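Local coordinates for protein putative kinase (PDB 2RHM) that is of unknown function but has the P-loop nucleoside triphosphate hydrolase fold and probably acts as a kinase that binds a nucleoside triphosphate, at residues B[90-93]-B[94-98]; B[80-83]-B[84-88]; B[69-72]-B[73-77]; B[17-20]-B[21-25]. All coordinates share one frame; numbering follows the deposited sequence.

Overall arrangement
Along the chain the order is interaction 4, 3, 2, then 1, all within one P-loop domain built round a five-stranded parallel sheet. The centre of interaction 2, at the end of strand 80-83, lies about 4 Å from that of the chain, and this contact touches the other three. Helix 52-75 (interaction 3) leads into that strand, and helix 88-101 (interaction 1) follows it; Leu-98 packs on Ala-71 between these two helices. The centre of interaction 4, on helix 18-29, is about 22 Å from that of interaction 1, across the middle of the chain; Lys-18 and Glu-83 tie this helix to the strand. Interactions 2 and 4 therefore flank the probable nucleotide site, while interaction 3 reaches the second subunit.

Interaction 1 (B[90-93]-B[94-98]); sequences LDTE and RMQNL
Arg-94 reaches back along helix 88-101 to meet Leu-90 and Asp-91, one turn earlier. Its CB sits near the carbonyl O of Asp-91, and Arg-94 CG, placed anti to its own carbonyl carbon (chi1 -68°), comes 3.5 Å from Leu-90 O. The chain then runs extended to NE, with CD passing beside Asp-91 OD1. At the tip, Arg-94 NH1 makes a salt bridge to Asp-91 OD1 at 2.8 Å. The acid lies at the edge of the guanidinium, nearly in its plane, yet the arginine meets OD1 from above the carboxylate plane, and the two planes stand 65° apart. Leu-90 CB lies over one face of the guanidinium, offset toward its rim, while Arg-94 NH2 is 3.4 Å from Leu-90 CD1.

These are i to i+3 and i to i+4 contacts of the first turns of an alpha helix that follows strand 80-83 in the P-loop fold. Asp-91 does more than pair with the arginine: OD1 also bonds Tyr-67 OH of helix 52-75, and OD2 takes the backbone N of Arg-87, the N-cap residue. Three partners thus fix the carboxylate, which is buried.

Farther along, the backbone N of Met-95 (selenomethionine) bonds Asp-91 O at 2.9 Å, and its side chain turns inward onto Phe-86 and Leu-7. On the outer side, Thr-92 CG2 lies alongside Gln-96 NE2 at 3.7 Å, while Thr-92 OG1 bonds Val-88 O. A water donates to both Glu-93 OE2 (2.6 Å) and Asn-97 OD1 (2.8 Å), bridging successive turns at the surface.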
loop_
_atom_site.group_PDB
_atom_site.type_symbol
_atom_site.label_atom_id
_atom_site.label_comp_id
_atom_site.label_asym_id
_atom_site.label_seq_id
_atom_site.Cartn_x
_atom_site.Cartn_y
_atom_site.Cartn_z
ATOM N N LEU B 90 -10.647 11.976 13.814
ATOM C CA LEU B 90 -10.594 10.545 13.505
ATOM C C LEU B 90 -9.187 9.956 13.386
ATOM O O LEU B 90 -8.951 8.807 13.782
ATOM C CB LEU B 90 -11.338 10.285 12.204
ATOM C CG LEU B 90 -12.845 10.488 12.216
ATOM C CD1 LEU B 90 -13.383 10.107 10.840
ATOM C CD2 LEU B 90 -13.494 9.667 13.313
ATOM N N ASP B 91 -8.258 10.705 12.797
ATOM C CA ASP B 91 -6.908 10.174 12.579
ATOM C C ASP B 91 -6.018 10.137 13.811
ATOM O O ASP B 91 -5.048 9.388 13.844
ATOM C CB ASP B 91 -6.235 10.902 11.404
ATOM C CG ASP B 91 -6.894 10.588 10.070
ATOM O OD1 ASP B 91 -6.864 9.402 9.677
ATOM O OD2 ASP B 91 -7.422 11.510 9.400
ATOM N N THR B 92 -6.342 10.902 14.846
ATOM C CA THR B 92 -5.556 10.798 16.075
ATOM C C THR B 92 -5.615 9.374 16.638
ATOM O O THR B 92 -4.566 8.797 16.973
ATOM C CB THR B 92 -6.034 11.833 17.113
ATOM O OG1 THR B 92 -6.003 13.121 16.494
ATOM C CG2 THR B 92 -5.145 11.830 18.344
ATOM N N GLU B 93 -6.815 8.797 16.737
ATOM C CA GLU B 93 -6.946 7.448 17.282
ATOM C C GLU B 93 -6.444 6.413 16.267
ATOM O O GLU B 93 -5.901 5.370 16.659
ATOM C CB GLU B 93 -8.371 7.145 17.701
ATOM C CG GLU B 93 -8.500 5.774 18.388
ATOM C CD GLU B 93 -9.853 5.552 19.020
ATOM O OE1 GLU B 93 -10.652 6.504 19.067
ATOM O OE2 GLU B 93 -10.116 4.418 19.480
ATOM N N ARG B 94 -6.597 6.674 14.976
ATOM C CA ARG B 94 -6.025 5.727 14.013
ATOM C C ARG B 94 -4.505 5.664 14.129
ATOM O O ARG B 94 -3.933 4.583 14.000
ATOM C CB ARG B 94 -6.424 6.019 12.572
ATOM C CG ARG B 94 -7.904 5.800 12.247
ATOM C CD ARG B 94 -8.203 6.441 10.910
ATOM N NE ARG B 94 -9.634 6.520 10.652
ATOM C CZ ARG B 94 -10.222 7.468 9.931
ATOM N NH1 ARG B 94 -9.538 8.499 9.449
ATOM N NH2 ARG B 94 -11.539 7.430 9.769
HETATM N N MSE B 95 -3.865 6.808 14.361
HETATM C CA MSE B 95 -2.414 6.850 14.539
HETATM C C MSE B 95 -2.008 6.160 15.834
HETATM O O MSE B 95 -1.003 5.467 15.890
HETATM C CB MSE B 95 -1.906 8.281 14.507
HETATM C CG MSE B 95 -2.019 8.912 13.158
HETATM SE SE MSE B 95 -0.557 8.391 12.009
HETATM C CE MSE B 95 -1.259 9.254 10.372
ATOM N N GLN B 96 -2.793 6.330 16.883
ATOM C CA GLN B 96 -2.532 5.605 18.120
ATOM C C GLN B 96 -2.619 4.103 17.941
ATOM O O GLN B 96 -1.782 3.358 18.441
ATOM C CB GLN B 96 -3.500 6.072 19.198
ATOM C CG GLN B 96 -3.080 7.411 19.740
ATOM C CD GLN B 96 -4.181 8.142 20.476
ATOM O OE1 GLN B 96 -5.254 7.594 20.728
ATOM N NE2 GLN B 96 -3.925 9.401 20.794
ATOM N N ASN B 97 -3.645 3.664 17.235
ATOM C CA ASN B 97 -3.842 2.251 16.945
ATOM C C ASN B 97 -2.718 1.691 16.084
ATOM O O ASN B 97 -2.265 0.573 16.307
ATOM C CB ASN B 97 -5.207 2.036 16.303
ATOM C CG ASN B 97 -6.345 2.253 17.288
ATOM O OD1 ASN B 97 -6.128 2.274 18.493
ATOM N ND2 ASN B 97 -7.556 2.432 16.774
ATOM N N LEU B 98 -2.263 2.475 15.110
ATOM C CA LEU B 98 -1.119 2.103 14.297
ATOM C C LEU B 98 0.121 1.923 15.162
ATOM O O LEU B 98 0.809 0.896 15.052
ATOM C CB LEU B 98 -0.838 3.169 13.226
ATOM C CG LEU B 98 0.356 2.892 12.294
ATOM C CD1 LEU B 98 0.208 1.589 11.493
ATOM C CD2 LEU B 98 0.556 4.034 11.348
HETATM O O HOH W 1 -8.098 3.002 20.375
#

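Interaction 2 (B[80-83]-B[84-88])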
loop_
_atom_site.group_PDB
_atom_site.type_symbol
_atom_site.label_atom_id
_atom_site.label_comp_id
_atom_site.label_asym_id
_atom_site.label_seq_id
_atom_site.Cartn_x
_atom_site.Cartn_y
_atom_site.Cartn_z
ATOM N N LEU B 80 8.668 5.801 6.512
ATOM C CA LEU B 80 7.782 6.087 5.393
ATOM C C LEU B 80 7.076 7.418 5.553
ATOM O O LEU B 80 7.042 8.002 6.630
ATOM C CB LEU B 80 6.768 4.952 5.237
ATOM C CG LEU B 80 5.652 4.888 6.275
ATOM C CD1 LEU B 80 4.421 5.427 5.686
ATOM C CD2 LEU B 80 5.371 3.474 6.709
ATOM N N ILE B 81 6.534 7.886 4.442
ATOM C CA ILE B 81 5.802 9.135 4.370
ATOM C C ILE B 81 4.336 8.810 4.074
ATOM O O ILE B 81 4.024 8.019 3.156
ATOM C CB ILE B 81 6.341 10.026 3.243
ATOM C CG1 ILE B 81 7.845 10.309 3.424
ATOM C CG2 ILE B 81 5.517 11.312 3.161
ATOM C CD1 ILE B 81 8.527 10.678 2.115
HETATM N N MSE B 82 3.444 9.408 4.848
HETATM C CA MSE B 82 2.009 9.318 4.610
HETATM C C MSE B 82 1.493 10.730 4.340
HETATM O O MSE B 82 1.789 11.659 5.071
HETATM C CB MSE B 82 1.239 8.722 5.796
HETATM C CG MSE B 82 1.567 7.271 6.131
HETATM SE SE MSE B 82 0.608 6.674 7.741
HETATM C CE MSE B 82 -1.141 7.274 7.052
ATOM N N GLU B 83 0.686 10.862 3.293
ATOM C CA GLU B 83 0.150 12.160 2.911
ATOM C C GLU B 83 -1.357 12.096 2.738
ATOM O O GLU B 83 -1.876 11.235 2.015
ATOM C CB GLU B 83 0.816 12.634 1.623
ATOM C CG GLU B 83 0.251 13.939 1.092
ATOM C CD GLU B 83 -0.939 13.727 0.136
ATOM O OE1 GLU B 83 -0.784 13.048 -0.907
ATOM O OE2 GLU B 83 -2.029 14.258 0.419
ATOM N N SER B 84 -2.052 13.008 3.417
ATOM C CA SER B 84 -3.499 13.157 3.288
ATOM C C SER B 84 -3.911 14.471 3.935
ATOM O O SER B 84 -3.100 15.130 4.585
ATOM C CB SER B 84 -4.218 12.022 4.008
ATOM O OG SER B 84 -5.608 12.043 3.709
ATOM N N ASN B 85 -5.176 14.846 3.773
ATOM C CA ASN B 85 -5.726 15.938 4.562
ATOM C C ASN B 85 -6.265 15.304 5.852
ATOM O O ASN B 85 -7.458 15.106 6.019
ATOM C CB ASN B 85 -6.770 16.749 3.782
ATOM C CG ASN B 85 -7.917 15.920 3.262
ATOM O OD1 ASN B 85 -7.731 14.799 2.772
ATOM N ND2 ASN B 85 -9.127 16.498 3.315
ATOM N N PHE B 86 -5.349 14.980 6.758
ATOM C CA PHE B 86 -5.704 14.252 7.979
ATOM C C PHE B 86 -6.636 15.051 8.892
ATOM O O PHE B 86 -6.539 16.290 8.997
ATOM C CB PHE B 86 -4.457 13.849 8.757
ATOM C CG PHE B 86 -3.605 12.834 8.073
ATOM C CD1 PHE B 86 -3.952 11.494 8.099
ATOM C CD2 PHE B 86 -2.442 13.202 7.412
ATOM C CE1 PHE B 86 -3.148 10.537 7.494
ATOM C CE2 PHE B 86 -1.647 12.255 6.796
ATOM C CZ PHE B 86 -1.999 10.931 6.830
ATOM N N ARG B 87 -7.526 14.328 9.571
ATOM C CA ARG B 87 -8.510 14.926 10.468
ATOM C C ARG B 87 -8.178 14.560 11.899
ATOM O O ARG B 87 -8.062 13.380 12.218
ATOM C CB ARG B 87 -9.881 14.350 10.207
ATOM C CG ARG B 87 -10.517 14.741 8.928
ATOM C CD ARG B 87 -11.880 14.096 8.839
ATOM N NE ARG B 87 -12.802 14.677 9.818
ATOM C CZ ARG B 87 -13.415 15.854 9.671
ATOM N NH1 ARG B 87 -13.230 16.599 8.581
ATOM N NH2 ARG B 87 -14.230 16.297 10.616
ATOM N N VAL B 88 -8.038 15.560 12.759
ATOM C CA VAL B 88 -7.725 15.310 14.151
ATOM C C VAL B 88 -8.768 14.400 14.802
ATOM O O VAL B 88 -8.429 13.487 15.569
ATOM C CB VAL B 88 -7.634 16.631 14.949
ATOM C CG1 VAL B 88 -7.597 16.363 16.440
ATOM C CG2 VAL B 88 -6.412 17.430 14.536
#
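The Phe-86 ring turns back toward the end of strand 80-83, so that Ser-84 CB lies 3.7 Å above the centre of one ring face while Met-82 reaches the ring's edge. Met-82 is a selenomethionine whose chain bends at its last torsion (chi3 52°), swinging Met-82 CE to 3.8 Å from Phe-86 CZ and 3.9 Å from Phe-86 CE1. The two side chains cross at about a right angle, and Met-82 O also lies at the ring edge, 3.9 Å from Phe-86 CE2. An inverse gamma turn centred on Asn-85 lies between Ser-84 and Phe-86, with a weak bond from Phe-86 N to Ser-84 O (3.1 Å).

Glu-83 faces another way. Its chain bends at chi2 (-89°), bringing the carboxylate close to the backbone of Ser-84, and both oxygens are held: OE1 by Ser-35 OG, OE2 by a salt bridge to Lys-18 NZ of the probable P-loop. These two partners set the position of the buried carboxylate.

Strand 80-83 lies between strands 33-35 and 6-12, with helix 52-75 against Met-82 on one face of the sheet and helix 18-29 against Ile-81 and Glu-83 on the other.

Interaction 3 (B[69-72]-B[73-77]); sequences TAAT and ILQSG
Thr-72 and Gln-75 share a water, which lies 2.8 Å from Thr-72 OG1 and donates to Gln-75 OE1 at 2.7 Å. Both side chains have a further partner: Thr-72 OG1 bonds the backbone N of Leu-33 of the second subunit, and Gln-75 NE2 gives a bond to Ile-101 O. The amide is therefore held at both its oxygen and its nitrogen. Thr-69 OG1 bonds Met-65 O, one turn back.

Backbone carbonyls are filled in turn. Thr-69 O accepts Ile-73 N at 3.2 Å, Ala-70 O accepts Leu-74 N at 2.9 Å, and Ala-71 O accepts Gln-75 N at the same length. Thr-72 O receives a weak bond from Ser-76 N. Ser-76 OG, lying between its own N and carbonyl carbon (chi1 79°), gives Ile-73 O a bond of 2.7 Å. Gly-77 N, bonded to Leu-74 O at 3.0 Å, gives one of the two bonds back into the last turn that, with the positive phi of Gly-77, define a Schellman motif.

Ile-73 CD1 meets Thr-69 CG2 at 4.0 Å, and these two residues pack on their counterparts in the second subunit. Leu-74 and Ala-71 are pressed against helix 88-101, while Ala-70 packs on strands 80-83 and 33-35.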
loop_
_atom_site.group_PDB
_atom_site.type_symbol
_atom_site.label_atom_id
_atom_site.label_comp_id
_atom_site.label_asym_id
_atom_site.label_seq_id
_atom_site.Cartn_x
_atom_site.Cartn_y
_atom_site.Cartn_z
ATOM N N THR B 69 -1.248 -0.552 4.934
ATOM C CA THR B 69 0.030 -0.651 4.232
ATOM C C THR B 69 1.135 -0.069 5.118
ATOM O O THR B 69 2.250 -0.611 5.208
ATOM C CB THR B 69 -0.065 0.049 2.871
ATOM O OG1 THR B 69 -1.040 -0.634 2.068
ATOM C CG2 THR B 69 1.250 -0.007 2.157
ATOM N N ALA B 70 0.831 1.016 5.796
ATOM C CA ALA B 70 1.813 1.622 6.725
ATOM C C ALA B 70 2.290 0.658 7.792
ATOM O O ALA B 70 3.459 0.664 8.174
ATOM C CB ALA B 70 1.240 2.849 7.387
ATOM N N ALA B 71 1.380 -0.142 8.317
ATOM C CA ALA B 71 1.718 -1.024 9.419
ATOM C C ALA B 71 2.740 -2.050 8.982
ATOM O O ALA B 71 3.692 -2.342 9.705
ATOM C CB ALA B 71 0.479 -1.710 9.928
ATOM N N THR B 72 2.553 -2.629 7.803
ATOM C CA THR B 72 3.497 -3.668 7.396
ATOM C C THR B 72 4.881 -3.084 7.061
ATOM O O THR B 72 5.889 -3.735 7.270
ATOM C CB THR B 72 2.945 -4.575 6.268
ATOM O OG1 THR B 72 3.799 -5.722 6.123
ATOM C CG2 THR B 72 2.829 -3.820 4.936
ATOM N N ILE B 73 4.922 -1.855 6.552
ATOM C CA ILE B 73 6.203 -1.187 6.259
ATOM C C ILE B 73 6.925 -0.847 7.559
ATOM O O ILE B 73 8.127 -1.123 7.722
ATOM C CB ILE B 73 5.979 0.085 5.410
ATOM C CG1 ILE B 73 5.414 -0.294 4.040
ATOM C CG2 ILE B 73 7.265 0.857 5.227
ATOM C CD1 ILE B 73 5.022 0.854 3.211
ATOM N N LEU B 74 6.190 -0.254 8.491
ATOM C CA LEU B 74 6.759 0.096 9.796
ATOM C C LEU B 74 7.228 -1.125 10.579
ATOM O O LEU B 74 8.287 -1.077 11.241
ATOM C CB LEU B 74 5.755 0.914 10.618
ATOM C CG LEU B 74 5.472 2.328 10.085
ATOM C CD1 LEU B 74 4.341 2.977 10.845
ATOM C CD2 LEU B 74 6.719 3.205 10.182
ATOM N N GLN B 75 6.458 -2.218 10.501
ATOM C CA GLN B 75 6.816 -3.468 11.179
ATOM C C GLN B 75 8.135 -4.066 10.653
ATOM O O GLN B 75 8.825 -4.767 11.384
ATOM C CB GLN B 75 5.675 -4.468 11.067
ATOM C CG GLN B 75 4.494 -4.125 11.975
ATOM C CD GLN B 75 3.202 -4.894 11.657
ATOM O OE1 GLN B 75 3.084 -5.559 10.627
ATOM N NE2 GLN B 75 2.230 -4.786 12.545
ATOM N N SER B 76 8.491 -3.771 9.399
ATOM C CA SER B 76 9.765 -4.220 8.814
ATOM C C SER B 76 10.953 -3.331 9.230
ATOM O O SER B 76 12.107 -3.646 8.941
ATOM C CB SER B 76 9.670 -4.246 7.282
ATOM O OG SER B 76 9.809 -2.941 6.743
ATOM N N GLY B 77 10.659 -2.217 9.894
ATOM C CA GLY B 77 11.681 -1.289 10.389
ATOM C C GLY B 77 12.018 -0.164 9.435
ATOM O O GLY B 77 12.974 0.578 9.663
HETATM O O HOH W 2 4.217 -6.969 8.635
#

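Interaction 4 (B[17-20]-B[21-25])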
loop_
_atom_site.group_PDB
_atom_site.type_symbol
_atom_site.label_atom_id
_atom_site.label_comp_id
_atom_site.label_asym_id
_atom_site.label_seq_id
_atom_site.Cartn_x
_atom_site.Cartn_y
_atom_site.Cartn_z
ATOM N N GLY B 17 -0.209 22.242 -1.307
ATOM C CA GLY B 17 1.142 21.861 -1.712
ATOM C C GLY B 17 1.624 20.540 -1.133
ATOM O O GLY B 17 2.744 20.100 -1.407
ATOM N N LYS B 18 0.793 19.907 -0.315
ATOM C CA LYS B 18 1.186 18.647 0.317
ATOM C C LYS B 18 1.549 17.543 -0.673
ATOM O O LYS B 18 2.428 16.718 -0.396
ATOM C CB LYS B 18 0.112 18.175 1.313
ATOM C CG LYS B 18 -1.250 17.915 0.715
ATOM C CD LYS B 18 -2.231 17.411 1.805
ATOM C CE LYS B 18 -3.645 17.310 1.287
ATOM N NZ LYS B 18 -3.785 16.454 0.098
ATOM N N THR B 19 0.913 17.511 -1.834
ATOM C CA THR B 19 1.251 16.482 -2.806
ATOM C C THR B 19 2.683 16.679 -3.301
ATOM O O THR B 19 3.533 15.785 -3.211
ATOM C CB THR B 19 0.302 16.497 -4.010
ATOM O OG1 THR B 19 -1.038 16.379 -3.545
ATOM C CG2 THR B 19 0.631 15.375 -4.925
ATOM N N THR B 20 2.978 17.874 -3.787
ATOM C CA THR B 20 4.315 18.151 -4.320
ATOM C C THR B 20 5.401 17.977 -3.271
ATOM O O THR B 20 6.442 17.378 -3.540
ATOM C CB THR B 20 4.374 19.580 -4.873
ATOM O OG1 THR B 20 3.503 19.652 -6.005
ATOM C CG2 THR B 20 5.803 19.948 -5.311
ATOM N N LEU B 21 5.139 18.514 -2.090
ATOM C CA LEU B 21 6.058 18.447 -0.980
ATOM C C LEU B 21 6.337 17.014 -0.526
ATOM O O LEU B 21 7.491 16.630 -0.329
ATOM C CB LEU B 21 5.551 19.305 0.170
ATOM C CG LEU B 21 6.515 19.453 1.350
ATOM C CD1 LEU B 21 6.299 20.777 2.063
ATOM C CD2 LEU B 21 6.458 18.282 2.352
ATOM N N SER B 22 5.288 16.205 -0.400
ATOM C CA SER B 22 5.483 14.822 0.009
ATOM C C SER B 22 6.290 14.045 -1.047
ATOM O O SER B 22 7.151 13.222 -0.718
ATOM C CB SER B 22 4.140 14.156 0.284
ATOM O OG SER B 22 3.402 14.027 -0.903
ATOM N N GLN B 23 6.055 14.341 -2.320
ATOM C CA GLN B 23 6.801 13.691 -3.397
ATOM C C GLN B 23 8.292 14.090 -3.384
ATOM O O GLN B 23 9.187 13.254 -3.615
ATOM C CB GLN B 23 6.126 13.977 -4.739
ATOM C CG GLN B 23 4.749 13.279 -4.882
ATOM C CD GLN B 23 3.990 13.651 -6.166
ATOM O OE1 GLN B 23 4.329 14.616 -6.860
ATOM N NE2 GLN B 23 2.945 12.883 -6.469
ATOM N N ALA B 24 8.555 15.366 -3.120
ATOM C CA ALA B 24 9.913 15.873 -2.953
ATOM C C ALA B 24 10.629 15.223 -1.761
ATOM O O ALA B 24 11.840 14.994 -1.810
ATOM C CB ALA B 24 9.895 17.396 -2.759
ATOM N N LEU B 25 9.884 14.959 -0.696
ATOM C CA LEU B 25 10.422 14.266 0.466
ATOM C C LEU B 25 10.734 12.814 0.118
ATOM O O LEU B 25 11.756 12.281 0.533
ATOM C CB LEU B 25 9.446 14.302 1.652
ATOM C CG LEU B 25 9.352 15.567 2.488
ATOM C CD1 LEU B 25 8.341 15.337 3.568
ATOM C CD2 LEU B 25 10.683 15.931 3.101
HETATM O O HOH W 3 3.297 17.152 -7.375
#
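Leu-21 starts the second half of this helical segment by sending its backbone N to Gly-17 O, 3.0 Å away and nearly along the C=O axis, with a straight N-H angle of 168°. Gly-17 is the N-cap, so this bond belongs to the first turn of helix 18-29. The leucine CB rests 3.3 Å from the same Gly-17 O, and its side chain goes to the sheet, meeting Val-10 and Ile-109.

Ser-22 follows with a backbone bond of 2.9 Å from its N to Lys-18 O, the N standing above the carbonyl plane. The hydroxyl is tucked between its own N and carbonyl carbon (chi1 67°), which places Ser-22 OG 2.9 Å from both Lys-18 O and Thr-19 O. Its one proton may serve either carbonyl.

Gln-23 N bonds Thr-19 O at 3.0 Å, and the extended side chain lies beside Thr-19, with Gln-23 NE2 3.7 Å from the methyl Thr-19 CG2. A water donates to Gln-23 OE1 and also bonds Thr-20 OG1 (2.9 Å), linking the two side chains. Ala-24 N donates to Thr-20 O, while Leu-25 turns inward onto Ile-8, Val-10 and Ile-81.

Gly-17, Lys-18 and Thr-19 fit the end of a Walker A sequence in a strand-loop-helix, consistent with a P-loop that holds phosphates. The Lys-18 side chain, whose amine is taken by Glu-83, comes within about 5 Å (nearest atoms) of a bound benzoic acid. With the helix's N-terminal end set behind that loop, its dipole would probably add to the lysine charge in favouring an anion there.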